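PDB 3VV3: deseasin MCP-01, which cleaves peptide bonds as a subtilisin-family serine protease able to degrade collagen. Local coordinates for residues H88-I93 with I153-G158. Sequence-based numbering, arbitrary orientation.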
ATOM      1  N   HIS A  88       0.908  23.966  11.085  1.00  5.58           N
ATOM      2  CA  HIS A  88       0.520  22.590  11.393  1.00  5.70           C
ATOM      3  C   HIS A  88       1.643  21.577  11.176  1.00  7.62           C
ATOM      4  O   HIS A  88       1.455  20.376  11.402  1.00  6.11           O
ATOM      5  CB  HIS A  88      -0.672  22.185  10.524  1.00  6.53           C
ATOM      6  CG  HIS A  88      -1.885  23.033  10.733  1.00  8.72           C
ATOM      7  ND1 HIS A  88      -2.517  23.138  11.954  1.00 10.05           N
ATOM      8  CD2 HIS A  88      -2.588  23.811   9.876  1.00 11.14           C
ATOM      9  CE1 HIS A  88      -3.556  23.946  11.841  1.00 11.70           C
ATOM     10  NE2 HIS A  88      -3.629  24.360  10.588  1.00 11.43           N
ATOM     11  N   GLY A  89       2.800  22.054  10.728  1.00  7.81           N
ATOM     12  CA  GLY A  89       3.887  21.165  10.353  1.00  5.49           C
ATOM     13  C   GLY A  89       4.517  21.638   9.059  1.00  6.64           C
ATOM     14  O   GLY A  89       4.355  22.798   8.680  1.00  6.61           O
ATOM     15  N   ILE A  90       5.214  20.742   8.364  1.00  5.12           N
ATOM     16  CA  ILE A  90       5.966  21.150   7.183  1.00  6.16           C
ATOM     17  C   ILE A  90       5.921  20.141   6.056  1.00  6.11           C
ATOM     18  O   ILE A  90       5.505  18.991   6.238  1.00  4.59           O
ATOM     19  CB  ILE A  90       7.461  21.385   7.508  1.00  5.96           C
ATOM     20  CG1 ILE A  90       8.118  20.089   8.008  1.00  6.92           C
ATOM     21  CG2 ILE A  90       7.632  22.541   8.504  1.00  5.79           C
ATOM     22  CD1 ILE A  90       9.655  20.109   7.991  1.00  6.13           C
ATOM     23  N   ASN A  91       6.359  20.599   4.887  1.00  6.57           N
ATOM     24  CA  ASN A  91       6.641  19.732   3.754  1.00  7.64           C
ATOM     25  C   ASN A  91       8.164  19.705   3.598  1.00  8.50           C
ATOM     26  O   ASN A  91       8.773  20.727   3.263  1.00  7.26           O
ATOM     27  CB  ASN A  91       5.959  20.291   2.499  1.00  8.33           C
ATOM     28  CG  ASN A  91       6.195  19.440   1.258  1.00  8.93           C
ATOM     29  OD1 ASN A  91       7.281  18.897   1.060  1.00  8.62           O
ATOM     30  ND2 ASN A  91       5.175  19.339   0.406  1.00  8.48           N
ATOM     31  N   ALA A  92       8.774  18.554   3.880  1.00  6.11           N
ATOM     32  CA  ALA A  92      10.237  18.425   3.848  1.00  5.56           C
ATOM     33  C   ALA A  92      10.809  18.339   2.440  1.00  8.23           C
ATOM     34  O   ALA A  92      12.029  18.414   2.251  1.00 11.57           O
ATOM     35  CB  ALA A  92      10.692  17.221   4.681  1.00  8.02           C
ATOM     36  N   ILE A  93       9.935  18.165   1.455  1.00  7.31           N
ATOM     37  CA  ILE A  93      10.360  18.155   0.062  1.00  9.52           C
ATOM     38  C   ILE A  93      10.549  19.590  -0.462  1.00  9.13           C
ATOM     39  O   ILE A  93      11.564  19.906  -1.101  1.00 11.31           O
ATOM     40  CB  ILE A  93       9.343  17.391  -0.822  1.00  7.82           C
ATOM     41  CG1 ILE A  93       9.102  15.981  -0.271  1.00 10.09           C
ATOM     42  CG2 ILE A  93       9.831  17.342  -2.263  1.00  8.78           C
ATOM     43  CD1 ILE A  93       7.921  15.270  -0.930  1.00 13.26           C
ATOM     44  N   ILE A 153      12.602  14.195  10.961  1.00  4.14           N
ATOM     45  CA  ILE A 153      13.011  13.849  12.320  1.00  5.23           C
ATOM     46  C   ILE A 153      13.679  15.039  13.010  1.00  4.48           C
ATOM     47  O   ILE A 153      13.332  15.382  14.137  1.00  3.40           O
ATOM     48  CB  ILE A 153      13.918  12.600  12.345  1.00  4.57           C
ATOM     49  CG1 ILE A 153      13.161  11.404  11.759  1.00  3.85           C
ATOM     50  CG2 ILE A 153      14.393  12.310  13.775  1.00  5.57           C
ATOM     51  CD1 ILE A 153      14.044  10.234  11.362  1.00  4.93           C
ATOM     52  N   ASP A 154      14.607  15.688  12.314  1.00  5.17           N
ATOM     53  CA  ASP A 154      15.259  16.878  12.855  1.00  8.12           C
ATOM     54  C   ASP A 154      14.237  17.964  13.212  1.00  5.61           C
ATOM     55  O   ASP A 154      14.367  18.639  14.238  1.00  5.76           O
ATOM     56  CB  ASP A 154      16.272  17.441  11.852  1.00  8.46           C
ATOM     57  CG  ASP A 154      17.503  16.554  11.683  1.00 10.44           C
ATOM     58  OD1 ASP A 154      17.659  15.556  12.418  1.00  9.22           O
ATOM     59  OD2 ASP A 154      18.327  16.875  10.796  1.00 12.97           O
ATOM     60  N   TYR A 155      13.232  18.145  12.357  1.00  4.39           N
ATOM     61  CA  TYR A 155      12.201  19.161  12.607  1.00  4.80           C
ATOM     62  C   TYR A 155      11.444  18.859  13.891  1.00  4.99           C
ATOM     63  O   TYR A 155      11.236  19.741  14.729  1.00  5.46           O
ATOM     64  CB  TYR A 155      11.216  19.227  11.434  1.00  5.93           C
ATOM     65  CG  TYR A 155       9.982  20.082  11.661  1.00  4.02           C
ATOM     66  CD1 TYR A 155      10.044  21.470  11.556  1.00  6.00           C
ATOM     67  CD2 TYR A 155       8.741  19.500  11.926  1.00  7.46           C
ATOM     68  CE1 TYR A 155       8.914  22.261  11.750  1.00  7.31           C
ATOM     69  CE2 TYR A 155       7.599  20.291  12.115  1.00  6.20           C
ATOM     70  CZ  TYR A 155       7.700  21.666  12.022  1.00  6.22           C
ATOM     71  OH  TYR A 155       6.584  22.453  12.196  1.00  5.60           O
ATOM     72  N   MET A 156      11.033  17.606  14.038  1.00  4.77           N
ATOM     73  CA  MET A 156      10.291  17.177  15.219  1.00  5.09           C
ATOM     74  C   MET A 156      11.141  17.308  16.480  1.00  7.07           C
ATOM     75  O   MET A 156      10.649  17.734  17.533  1.00  6.20           O
ATOM     76  CB  MET A 156       9.814  15.723  15.042  1.00  5.21           C
ATOM     77  CG  MET A 156       8.866  15.521  13.854  1.00  7.23           C
ATOM     78  SD  MET A 156       7.221  16.214  14.154  1.00  7.70           S
ATOM     79  CE  MET A 156       6.405  15.770  12.618  1.00  8.11           C
ATOM     80  N   VAL A 157      12.410  16.921  16.385  1.00  4.12           N
ATOM     81  CA  VAL A 157      13.315  17.045  17.530  1.00  6.44           C
ATOM     82  C   VAL A 157      13.491  18.516  17.889  1.00  5.32           C
ATOM     83  O   VAL A 157      13.518  18.872  19.065  1.00  5.53           O
ATOM     84  CB  VAL A 157      14.672  16.396  17.254  1.00  4.99           C
ATOM     85  CG1 VAL A 157      15.655  16.701  18.387  1.00  4.21           C
ATOM     86  CG2 VAL A 157      14.491  14.881  17.062  1.00  4.78           C
ATOM     87  N   GLY A 158      13.577  19.367  16.871  1.00  5.33           N
ATOM     88  CA  GLY A 158      13.619  20.808  17.083  1.00  6.25           C
ATOM     89  C   GLY A 158      12.425  21.308  17.889  1.00  7.75           C
ATOM     90  O   GLY A 158      12.576  22.095  18.827  1.00  6.45           O
TER
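With chi1 at 171°, Tyr155 CG stands trans to the backbone N and the ring reaches out from its helix to strand 89-91, where Ile90 meets it. A chi1 of 62° sets Ile90 CG1 between its own N and C, leaving CG2 trans to the carbonyl carbon; both branches then lie against the same ring face. Ile90 CG1 sits 3.9 Å above the plane of the Tyr155 ring, over its centre. Ile90 CG2 makes a CH-pi contact 3.9 Å from the Tyr155 ring centroid, 29° off the normal, and comes within 3.5 Å of Tyr155 CE1 toward the hydroxyl end. At the other end, Ile90 CD1 lies 3.7 Å from Tyr155 CG, so the isoleucine spans the ring from root to hydroxyl. Gly89 CA approaches the hydroxyl, 3.5 Å from Tyr155 OH, in a backbone conformation open mainly to glycine. The contact is apolar, but the buried hydroxyl hydrogen-bonds to Asp86 OD2, whose residue is a ligand of one of the bound calcium ions, and Tyr83 of the same site meets the tyrosine ring at roughly right angles. Tyr155 thereby joins helix 146-161 both to strand 89-91 and, through Asp86 and Tyr83, to the calcium-binding loop. In the subtilase alpha/beta core, strand 89-91, at one margin of the parallel sheet, pairs with strand 131-136, while helix 146-161 packs through Met156 on strands 131-136 and 166-171 and through Ile153 on helix 180-191.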